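Ancestral congerin Con-anc (PDB 3AJZ) binds a galactose-containing sugar in the carbohydrate pocket of a reconstructed ancestral fish galectin. Local coordinates at residues A[59-64]-A[105-110]; A[42-47]-A[95-100]; A[4-9]-A[118-123]. All coordinates share one frame; numbering follows the deposited sequence. Where two conformers were deposited one is given.

Contact 1 (A[59-64]-A[105-110]); sequences IVLNSM and HKVEFP. With GAL (beta-D-galactopyranose), chain B.
The hydrophobic interior of the galectin beta-sandwich is closed here by Leu61 of the sugar-binding sheet meeting Val107 and Phe109 of the opposing sheet. Strands 59-64 and 106-110 run nearly the same way, 22° apart and 8.3 Å between axes, too far for strand pairing, so the gap is filled mainly by side chains. The side chains of Leu61 and Phe109 run antiparallel past one another: Leu61 CB rests 3.6 Å from Phe109 CD1, while the far end of the ring reaches the backbone, with Phe109 CZ 3.5 Å from Asn62 C. Phe109 gets there because its CG stands anti to its backbone N (chi1 -179°), sending the ring obliquely across the gap toward Asn62. Branched Leu61 carries its methyl CD2 to within 3.9 Å of Val107 CG1; Val107 sits where the strands are farther apart, and its CG1 reaches only the methyls of Leu61.

Alternation along strand 59-64 divides its work between the two faces of its sheet, the core side and the sugar-binding side. Leu61 points into the core, whereas the neighbouring Asn62 turns its side chain to the galactose. There Asn62 ND2 donates to O6 of the sugar at 2.9 Å, almost straight at 172°, and also bonds to the carbonyl of Gln70. The amide suits this place by offering both donor and acceptor: Asn62 OD1 takes the N-H of Ser63, which lies above the carbonyl plane, and a bond from Arg112. Gln70, on strand 68-75, and Arg112, just past strand 106-110, both bond to the Ser63 hydroxyl.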
loop_
_atom_site.group_PDB
_atom_site.type_symbol
_atom_site.label_atom_id
_atom_site.label_comp_id
_atom_site.label_asym_id
_atom_site.label_seq_id
_atom_site.Cartn_x
_atom_site.Cartn_y
_atom_site.Cartn_z
ATOM N N ILE A 59 1.288 21.357 -11.697
ATOM C CA ILE A 59 1.710 20.603 -10.521
ATOM C C ILE A 59 2.262 21.615 -9.550
ATOM O O ILE A 59 3.159 22.397 -9.894
ATOM C CB ILE A 59 2.793 19.528 -10.817
ATOM C CG1 ILE A 59 2.296 18.591 -11.917
ATOM C CG2 ILE A 59 3.133 18.720 -9.536
ATOM C CD1 ILE A 59 3.304 17.496 -12.252
ATOM N N VAL A 60 1.749 21.588 -8.318
ATOM C CA VAL A 60 2.311 22.396 -7.237
ATOM C C VAL A 60 2.998 21.457 -6.272
ATOM O O VAL A 60 2.374 20.519 -5.764
ATOM C CB VAL A 60 1.206 23.205 -6.542
ATOM C CG1 VAL A 60 1.782 23.928 -5.322
ATOM C CG2 VAL A 60 0.589 24.183 -7.563
ATOM N N LEU A 61 4.279 21.694 -6.044
ATOM C CA LEU A 61 5.091 20.893 -5.146
ATOM C C LEU A 61 5.400 21.691 -3.888
ATOM O O LEU A 61 5.685 22.902 -3.927
ATOM C CB LEU A 61 6.391 20.411 -5.811
ATOM C CG LEU A 61 6.117 19.601 -7.081
ATOM C CD1 LEU A 61 6.193 20.488 -8.350
ATOM C CD2 LEU A 61 7.074 18.437 -7.153
ATOM N N ASN A 62 5.365 21.023 -2.756
ATOM C CA ASN A 62 5.723 21.657 -1.507
ATOM C C ASN A 62 6.088 20.598 -0.466
ATOM O O ASN A 62 6.103 19.390 -0.719
ATOM C CB ASN A 62 4.586 22.575 -1.060
ATOM C CG ASN A 62 5.063 23.751 -0.189
ATOM O OD1 ASN A 62 6.232 23.835 0.197
ATOM N ND2 ASN A 62 4.139 24.681 0.096
ATOM N N SER A 63 6.442 21.058 0.720
ATOM C CA SER A 63 6.666 20.258 1.893
ATOM C C SER A 63 5.946 20.907 3.062
ATOM O O SER A 63 5.607 22.099 3.003
ATOM C CB SER A 63 8.163 20.169 2.204
ATOM O OG SER A 63 8.748 21.487 2.218
ATOM N N MET A 64 5.700 20.122 4.095
ATOM C CA MET A 64 5.013 20.591 5.302
ATOM C C MET A 64 5.821 20.197 6.526
ATOM O O MET A 64 6.175 19.033 6.704
ATOM C CB MET A 64 3.604 19.978 5.372
ATOM C CG MET A 64 3.012 19.973 6.794
ATOM S SD MET A 64 1.367 19.214 6.855
ATOM C CE MET A 64 0.472 20.384 5.964
ATOM N N HIS A 105 8.746 13.112 -18.401
ATOM C CA HIS A 105 9.326 14.341 -17.856
ATOM C C HIS A 105 9.686 14.094 -16.394
ATOM O O HIS A 105 8.987 13.358 -15.699
ATOM C CB HIS A 105 8.334 15.513 -17.975
ATOM C CG HIS A 105 8.396 16.258 -19.280
ATOM N ND1 HIS A 105 7.547 15.998 -20.336
ATOM C CD2 HIS A 105 9.170 17.299 -19.674
ATOM C CE1 HIS A 105 7.810 16.829 -21.331
ATOM N NE2 HIS A 105 8.790 17.631 -20.954
ATOM N N LYS A 106 10.766 14.724 -15.935
ATOM C CA LYS A 106 11.223 14.592 -14.557
ATOM C C LYS A 106 11.136 15.952 -13.879
ATOM O O LYS A 106 11.581 16.988 -14.423
ATOM C CB LYS A 106 12.673 14.124 -14.515
ATOM C CG LYS A 106 12.959 12.890 -15.345
ATOM C CD LYS A 106 14.466 12.773 -15.553
ATOM C CE LYS A 106 14.861 11.600 -16.452
ATOM N NZ LYS A 106 14.747 10.272 -15.774
ATOM N N VAL A 107 10.557 15.952 -12.685
ATOM C CA VAL A 107 10.535 17.127 -11.838
ATOM C C VAL A 107 11.512 16.849 -10.702
ATOM O O VAL A 107 11.577 15.724 -10.180
ATOM C CB VAL A 107 9.134 17.376 -11.280
ATOM C CG1 VAL A 107 9.137 18.653 -10.442
ATOM C CG2 VAL A 107 8.129 17.538 -12.432
ATOM N N GLU A 108 12.305 17.859 -10.346
ATOM C CA GLU A 108 13.166 17.777 -9.159
ATOM C C GLU A 108 12.620 18.694 -8.087
ATOM O O GLU A 108 12.106 19.780 -8.377
ATOM C CB GLU A 108 14.607 18.168 -9.489
ATOM C CG GLU A 108 15.251 17.113 -10.391
ATOM C CD GLU A 108 16.715 17.371 -10.673
ATOM O OE1 GLU A 108 17.365 18.214 -9.996
ATOM O OE2 GLU A 108 17.221 16.690 -11.583
ATOM N N PHE A 109 12.719 18.235 -6.851
ATOM C CA PHE A 109 12.245 19.028 -5.713
ATOM C C PHE A 109 13.227 18.799 -4.566
ATOM O O PHE A 109 13.687 17.676 -4.321
ATOM C CB PHE A 109 10.827 18.621 -5.332
ATOM C CG PHE A 109 10.270 19.404 -4.193
ATOM C CD1 PHE A 109 9.672 20.636 -4.414
ATOM C CD2 PHE A 109 10.320 18.900 -2.904
ATOM C CE1 PHE A 109 9.173 21.376 -3.305
ATOM C CE2 PHE A 109 9.792 19.626 -1.835
ATOM C CZ PHE A 109 9.234 20.855 -2.063
ATOM N N PRO A 110 13.597 19.873 -3.835
ATOM C CA PRO A 110 14.626 19.660 -2.796
ATOM C C PRO A 110 14.228 18.717 -1.622
ATOM O O PRO A 110 13.065 18.738 -1.164
ATOM C CB PRO A 110 14.930 21.095 -2.307
ATOM C CG PRO A 110 13.653 21.862 -2.647
ATOM C CD PRO A 110 13.146 21.277 -3.939
HETATM C C1 GAL B . -2.575 25.061 -0.639
HETATM C C2 GAL B . -3.536 23.862 -0.480
HETATM C C3 GAL B . -2.880 22.731 0.306
HETATM C C4 GAL B . -1.537 22.389 -0.358
HETATM C C5 GAL B . -0.699 23.679 -0.378
HETATM C C6 GAL B . 0.664 23.443 -1.001
HETATM O O2 GAL B . -4.749 24.264 0.164
HETATM O O3 GAL B . -3.736 21.615 0.315
HETATM O O4 GAL B . -1.782 21.848 -1.648
HETATM O O5 GAL B . -1.316 24.689 -1.174
HETATM O O6 GAL B . 1.457 24.617 -0.908
#

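Contact 2 (A[42-47]-A[95-100]); sequences IALHID and DTFYIQ. With GAL (beta-D-galactopyranose), chain B.
This is a face-to-face packing contact across the core of the sandwich, in which Ala43, Leu44 and Ile46, behind the galactose site, meet Phe97 and Ile99 of the other sheet. The strands lie 10.1 Å apart at an angle of 31°, and wholly apolar side chains bridge them. Phe97 offers one ring face to Leu44: the CB of Leu44 sits 3.9 Å from the ring centroid, only 11° off the normal, a CH-pi contact. The CG of Leu44 is anti to its backbone N (chi1 175°), which lays CD2 over the same face, 3.7 Å from Phe97 CD1, and sends CD1 on toward Ile99. Small Ala43 fits beside the end of the ring, its CB 3.8 Å from Phe97 CZ, at a classic beta bulge that sets two residues, Ala43 and Leu44, against the single Val35.

Farther along, Leu44 and Ile99 meet tip to tip through their CD1 methyls. Ile46 instead passes alongside Ile99, the two side chains running in opposed senses, with Ile46 CD1 4.0 Å from Ile99 CG2. Beta-branched isoleucine suits an extended strand while filling the core with methyls.

The alternate residues His45 and Asp47 turn to the other face of the sheet. His45 NE2 shares a hydrogen bond with O4 of the galactose at 2.8 Å, the hydroxyl lying at the ring edge near its plane. Asn34 OD1 bonds to His45 ND1, which helps to hold the imidazole in place, and Asp47 makes salt bridges to the sugar-binding Arg30 and Arg49. Strand 42-49 runs between strands 30-36 and 58-65, and strand 96-100 between 85-92 and 106-110; Phe109 and Ile90 add further side chains to the packing.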
loop_
_atom_site.group_PDB
_atom_site.type_symbol
_atom_site.label_atom_id
_atom_site.label_comp_id
_atom_site.label_asym_id
_atom_site.label_seq_id
_atom_site.Cartn_x
_atom_site.Cartn_y
_atom_site.Cartn_z
ATOM N N ILE A 42 5.233 16.453 5.929
ATOM C CA ILE A 42 5.189 15.810 4.625
ATOM C C ILE A 42 6.455 16.291 3.933
ATOM O O ILE A 42 6.642 17.494 3.711
ATOM C CB ILE A 42 3.989 16.300 3.793
ATOM C CG1 ILE A 42 2.661 15.989 4.501
ATOM C CG2 ILE A 42 4.027 15.634 2.396
ATOM C CD1 ILE A 42 1.450 16.716 3.895
ATOM N N ALA A 43 7.342 15.365 3.607
ATOM C CA ALA A 43 8.613 15.716 2.978
ATOM C C ALA A 43 8.411 16.142 1.528
ATOM O O ALA A 43 9.102 17.036 1.004
ATOM C CB ALA A 43 9.610 14.516 3.066
ATOM N N LEU A 44 7.482 15.450 0.867
ATOM C CA LEU A 44 7.223 15.693 -0.534
ATOM C C LEU A 44 5.728 15.606 -0.755
ATOM O O LEU A 44 5.110 14.543 -0.569
ATOM C CB LEU A 44 7.964 14.647 -1.382
ATOM C CG LEU A 44 7.653 14.758 -2.870
ATOM C CD1 LEU A 44 8.080 16.113 -3.497
ATOM C CD2 LEU A 44 8.287 13.627 -3.636
ATOM N N HIS A 45 5.131 16.750 -1.113
ATOM C CA HIS A 45 3.729 16.888 -1.489
ATOM C C HIS A 45 3.695 17.246 -2.947
ATOM O O HIS A 45 4.287 18.242 -3.361
ATOM C CB HIS A 45 3.116 18.021 -0.659
ATOM C CG HIS A 45 1.752 18.473 -1.105
ATOM N ND1 HIS A 45 0.589 17.755 -0.882
ATOM C CD2 HIS A 45 1.357 19.658 -1.655
ATOM C CE1 HIS A 45 -0.452 18.469 -1.295
ATOM N NE2 HIS A 45 -0.013 19.618 -1.783
ATOM N N ILE A 46 3.026 16.418 -3.748
ATOM C CA ILE A 46 2.924 16.657 -5.189
ATOM C C ILE A 46 1.453 16.835 -5.465
ATOM O O ILE A 46 0.705 15.860 -5.416
ATOM C CB ILE A 46 3.433 15.435 -5.995
ATOM C CG1 ILE A 46 4.794 14.934 -5.474
ATOM C CG2 ILE A 46 3.506 15.804 -7.475
ATOM C CD1 ILE A 46 5.142 13.526 -6.001
ATOM N N ASP A 47 1.027 18.067 -5.721
ATOM C CA ASP A 47 -0.396 18.374 -5.895
ATOM C C ASP A 47 -0.667 18.540 -7.374
ATOM O O ASP A 47 -0.168 19.483 -8.000
ATOM C CB ASP A 47 -0.773 19.659 -5.128
ATOM C CG ASP A 47 -2.233 19.700 -4.726
ATOM O OD1 ASP A 47 -2.865 18.623 -4.623
ATOM O OD2 ASP A 47 -2.744 20.815 -4.521
ATOM N N ASP A 95 19.974 15.218 -1.325
ATOM C CA ASP A 95 19.701 16.578 -1.786
ATOM C C ASP A 95 18.411 16.794 -2.557
ATOM O O ASP A 95 18.014 17.950 -2.778
ATOM C CB ASP A 95 20.799 17.028 -2.749
ATOM C CG ASP A 95 22.156 17.072 -2.113
ATOM O OD1 ASP A 95 22.290 17.721 -1.060
ATOM O OD2 ASP A 95 23.086 16.466 -2.685
ATOM N N THR A 96 17.806 15.748 -3.109
ATOM C CA THR A 96 16.803 16.009 -4.126
ATOM C C THR A 96 15.878 14.816 -4.299
ATOM O O THR A 96 16.328 13.649 -4.234
ATOM C CB THR A 96 17.479 16.312 -5.485
ATOM O OG1 THR A 96 18.375 17.429 -5.331
ATOM C CG2 THR A 96 16.473 16.625 -6.544
ATOM N N PHE A 97 14.601 15.117 -4.480
ATOM C CA PHE A 97 13.623 14.101 -4.915
ATOM C C PHE A 97 13.542 14.197 -6.407
ATOM O O PHE A 97 13.519 15.304 -6.978
ATOM C CB PHE A 97 12.211 14.430 -4.409
ATOM C CG PHE A 97 12.023 14.266 -2.938
ATOM C CD1 PHE A 97 11.700 13.023 -2.364
ATOM C CD2 PHE A 97 12.075 15.385 -2.113
ATOM C CE1 PHE A 97 11.507 12.909 -1.010
ATOM C CE2 PHE A 97 11.849 15.272 -0.769
ATOM C CZ PHE A 97 11.576 14.057 -0.208
ATOM N N TYR A 98 13.425 13.035 -7.052
ATOM C CA TYR A 98 13.260 12.935 -8.485
ATOM C C TYR A 98 11.916 12.282 -8.765
ATOM O O TYR A 98 11.689 11.126 -8.374
ATOM C CB TYR A 98 14.400 12.073 -9.061
ATOM C CG TYR A 98 15.772 12.600 -8.682
ATOM C CD1 TYR A 98 16.447 12.116 -7.566
ATOM C CD2 TYR A 98 16.363 13.615 -9.426
ATOM C CE1 TYR A 98 17.705 12.618 -7.182
ATOM C CE2 TYR A 98 17.621 14.116 -9.068
ATOM C CZ TYR A 98 18.277 13.626 -7.950
ATOM O OH TYR A 98 19.521 14.117 -7.573
ATOM N N ILE A 99 11.038 13.023 -9.415
ATOM C CA ILE A 99 9.666 12.577 -9.626
ATOM C C ILE A 99 9.513 12.294 -11.120
ATOM O O ILE A 99 9.624 13.203 -11.932
ATOM C CB ILE A 99 8.682 13.666 -9.176
ATOM C CG1 ILE A 99 8.858 13.919 -7.676
ATOM C CG2 ILE A 99 7.241 13.244 -9.451
ATOM C CD1 ILE A 99 9.171 15.348 -7.359
ATOM N N GLN A 100 9.287 11.036 -11.458
ATOM C CA GLN A 100 9.184 10.637 -12.859
ATOM C C GLN A 100 7.716 10.640 -13.267
ATOM O O GLN A 100 6.904 9.863 -12.724
ATOM C CB GLN A 100 9.788 9.235 -13.040
ATOM C CG GLN A 100 9.813 8.719 -14.493
ATOM C CD GLN A 100 10.677 9.574 -15.354
ATOM O OE1 GLN A 100 11.896 9.618 -15.174
ATOM N NE2 GLN A 100 10.057 10.310 -16.252
HETATM C C1 GAL B . -2.575 25.061 -0.639
HETATM C C2 GAL B . -3.536 23.862 -0.480
HETATM C C3 GAL B . -2.880 22.731 0.306
HETATM C C4 GAL B . -1.537 22.389 -0.358
HETATM C C5 GAL B . -0.699 23.679 -0.378
HETATM C C6 GAL B . 0.664 23.443 -1.001
HETATM O O2 GAL B . -4.749 24.264 0.164
HETATM O O3 GAL B . -3.736 21.615 0.315
HETATM O O4 GAL B . -1.782 21.848 -1.648
HETATM O O5 GAL B . -1.316 24.689 -1.174
HETATM O O6 GAL B . 1.457 24.617 -0.908
#

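Contact 3 (A[4-9]-A[118-123]); sequences GVEVKN and FNFIYL
Val7 and Ile121 sit flank to flank, the CB of Val7 3.8 Å from Ile121 CG2, as a hydrogen-bonded pair of an antiparallel sheet. Both are beta-branched and suited to extended chain; they face the core, where Val132 and Val20 receive them. Their backbones exchange two bonds, Val7 N to Ile121 O at 2.8 Å and Ile121 N to Val7 O at 2.9 Å, and Leu123 N adds another to Val5 O.

On the other face Glu6 lies against Tyr122 and Phe120. Its CB is 3.8 Å from Tyr122 CB, and its extended chain brings OE1 to 3.9 Å from Phe120 CB, with the carboxylate nearly perpendicular to the Phe120 ring at 88°. The CG of Tyr122 stands between its backbone N and carbonyl carbon (chi1 70°), and the ring leads away from strand 6-8. In the conformer given, Lys8 NZ lies 2.8 Å from Glu6 OE2, a salt bridge with a weak bond that need not hold in the other conformer.

At one end a water joins Gly4 N to Leu123 O; at the other, a second joins Asn9 N to Asn119 OD1, while Asn119 ND2 bonds to the carbonyl of Glu37. The chemistry divides by face: apolar branches on the core side, Glu6 and Lys8 with the rings of Phe120 and Tyr122 on the other. Backbone bonds hold strand 6-8 to strand 117-125, and its other edge pairs antiparallel with the second subunit, continuing the sheet across the dimer.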
loop_
_atom_site.group_PDB
_atom_site.type_symbol
_atom_site.label_atom_id
_atom_site.label_comp_id
_atom_site.label_asym_id
_atom_site.label_seq_id
_atom_site.Cartn_x
_atom_site.Cartn_y
_atom_site.Cartn_z
ATOM N N GLY A 4 -7.974 9.341 1.768
ATOM C CA GLY A 4 -7.331 8.438 0.764
ATOM C C GLY A 4 -6.432 7.404 1.403
ATOM O O GLY A 4 -6.166 7.457 2.623
ATOM N N VAL A 5 -5.994 6.453 0.582
ATOM C CA VAL A 5 -5.182 5.341 1.043
ATOM C C VAL A 5 -3.894 5.850 1.657
ATOM O O VAL A 5 -3.224 6.702 1.073
ATOM C CB VAL A 5 -4.887 4.349 -0.089
ATOM C CG1 VAL A 5 -3.893 3.312 0.351
ATOM C CG2 VAL A 5 -6.176 3.678 -0.543
ATOM N N GLU A 6 -3.554 5.333 2.834
ATOM C CA GLU A 6 -2.234 5.549 3.414
ATOM C C GLU A 6 -1.471 4.246 3.513
ATOM O O GLU A 6 -2.001 3.260 4.002
ATOM C CB GLU A 6 -2.322 6.138 4.805
ATOM C CG GLU A 6 -0.924 6.316 5.385
ATOM C CD GLU A 6 -0.901 6.951 6.752
ATOM O OE1 GLU A 6 0.182 7.472 7.123
ATOM O OE2 GLU A 6 -1.945 6.926 7.453
ATOM N N VAL A 7 -0.222 4.262 3.056
ATOM C CA VAL A 7 0.673 3.103 3.164
ATOM C C VAL A 7 1.727 3.505 4.180
ATOM O O VAL A 7 2.540 4.411 3.896
ATOM C CB VAL A 7 1.341 2.785 1.811
ATOM C CG1 VAL A 7 2.175 1.491 1.889
ATOM C CG2 VAL A 7 0.285 2.694 0.697
ATOM N N LYS A 8 1.726 2.836 5.337
ATOM C CA LYS A 8 2.534 3.179 6.520
ATOM C C LYS A 8 3.557 2.081 6.885
ATOM O O LYS A 8 3.373 0.918 6.516
ATOM C CB LYS A 8 1.559 3.413 7.682
ATOM C CG LYS A 8 2.143 3.503 9.081
ATOM C CD LYS A 8 1.034 3.539 10.149
ATOM C CE LYS A 8 0.380 4.911 10.271
ATOM N NZ LYS A 8 -0.665 5.168 9.220
ATOM N N ASN A 9 4.591 2.438 7.655
ATOM C CA ASN A 9 5.674 1.534 8.077
ATOM C C ASN A 9 6.428 0.981 6.890
ATOM O O ASN A 9 6.927 -0.151 6.938
ATOM C CB ASN A 9 5.214 0.334 8.934
ATOM C CG ASN A 9 4.281 0.706 10.042
ATOM O OD1 ASN A 9 3.252 0.050 10.228
ATOM N ND2 ASN A 9 4.626 1.746 10.798
ATOM N N PHE A 118 12.089 7.194 4.210
ATOM C CA PHE A 118 10.726 7.616 4.512
ATOM C C PHE A 118 9.895 6.419 4.932
ATOM O O PHE A 118 10.220 5.294 4.590
ATOM C CB PHE A 118 10.092 8.301 3.295
ATOM C CG PHE A 118 10.881 9.509 2.833
ATOM C CD1 PHE A 118 10.821 10.707 3.543
ATOM C CD2 PHE A 118 11.755 9.417 1.758
ATOM C CE1 PHE A 118 11.598 11.797 3.145
ATOM C CE2 PHE A 118 12.531 10.513 1.359
ATOM C CZ PHE A 118 12.446 11.705 2.067
ATOM N N ASN A 119 8.857 6.662 5.710
ATOM C CA ASN A 119 8.080 5.561 6.218
ATOM C C ASN A 119 6.592 5.609 5.900
ATOM O O ASN A 119 5.857 4.715 6.318
ATOM C CB ASN A 119 8.345 5.400 7.707
ATOM C CG ASN A 119 7.995 6.624 8.493
ATOM O OD1 ASN A 119 6.845 7.079 8.493
ATOM N ND2 ASN A 119 8.994 7.172 9.203
ATOM N N PHE A 120 6.152 6.613 5.139
ATOM C CA PHE A 120 4.758 6.638 4.670
ATOM C C PHE A 120 4.559 7.316 3.345
ATOM O O PHE A 120 5.348 8.171 2.940
ATOM C CB PHE A 120 3.779 7.225 5.690
ATOM C CG PHE A 120 3.827 8.724 5.803
ATOM C CD1 PHE A 120 4.477 9.320 6.885
ATOM C CD2 PHE A 120 3.224 9.536 4.842
ATOM C CE1 PHE A 120 4.522 10.725 7.005
ATOM C CE2 PHE A 120 3.289 10.947 4.930
ATOM C CZ PHE A 120 3.929 11.530 6.026
ATOM N N ILE A 121 3.501 6.884 2.663
ATOM C CA ILE A 121 3.001 7.573 1.468
ATOM C C ILE A 121 1.498 7.515 1.529
ATOM O O ILE A 121 0.923 6.451 1.805
ATOM C CB ILE A 121 3.514 6.970 0.083
ATOM C CG1 ILE A 121 2.905 7.733 -1.123
ATOM C CG2 ILE A 121 3.335 5.428 0.022
ATOM C CD1 ILE A 121 1.561 7.223 -1.647
ATOM N N TYR A 122 0.849 8.662 1.306
ATOM C CA TYR A 122 -0.604 8.655 1.182
ATOM C C TYR A 122 -1.140 9.527 0.066
ATOM O O TYR A 122 -0.493 10.511 -0.354
ATOM C CB TYR A 122 -1.301 8.987 2.510
ATOM C CG TYR A 122 -1.172 10.415 2.976
ATOM C CD1 TYR A 122 -2.084 11.384 2.560
ATOM C CD2 TYR A 122 -0.168 10.781 3.867
ATOM C CE1 TYR A 122 -1.982 12.706 3.023
ATOM C CE2 TYR A 122 -0.050 12.078 4.340
ATOM C CZ TYR A 122 -0.945 13.034 3.907
ATOM O OH TYR A 122 -0.859 14.334 4.392
ATOM N N LEU A 123 -2.301 9.137 -0.456
ATOM C CA LEU A 123 -2.963 9.906 -1.503
ATOM C C LEU A 123 -4.036 10.764 -0.861
ATOM O O LEU A 123 -4.663 10.317 0.081
ATOM C CB LEU A 123 -3.616 8.957 -2.534
ATOM C CG LEU A 123 -3.693 9.482 -3.964
ATOM C CD1 LEU A 123 -2.262 9.475 -4.477
ATOM C CD2 LEU A 123 -4.503 8.614 -4.862
HETATM O O HOH W 1 -5.859 11.529 2.602
HETATM O O HOH W 2 4.689 5.316 8.994
#

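Contacts 1 and 2 are adjoining parts of one sandwich core, their centres 5 Å apart. Strands 42-49 and 58-65 are neighbours in one sheet, 96-100 and 106-110 in the other; Val60 O lies 2.8 Å from Asp47 N and Phe109 O lies 2.7 Å from Phe97 N, both probable hydrogen bonds. Both contacts touch the same galactose, whose other partners include Tyr52 and Glu72. Contact 3 stands apart, its centre about 18 Å from that of contact 1 and 14 Å from that of contact 2. It still meets contact 2 where Phe118 CZ packs 3.4 Å from Phe97 CZ, while its strand 6-8 lies at the subunit interface.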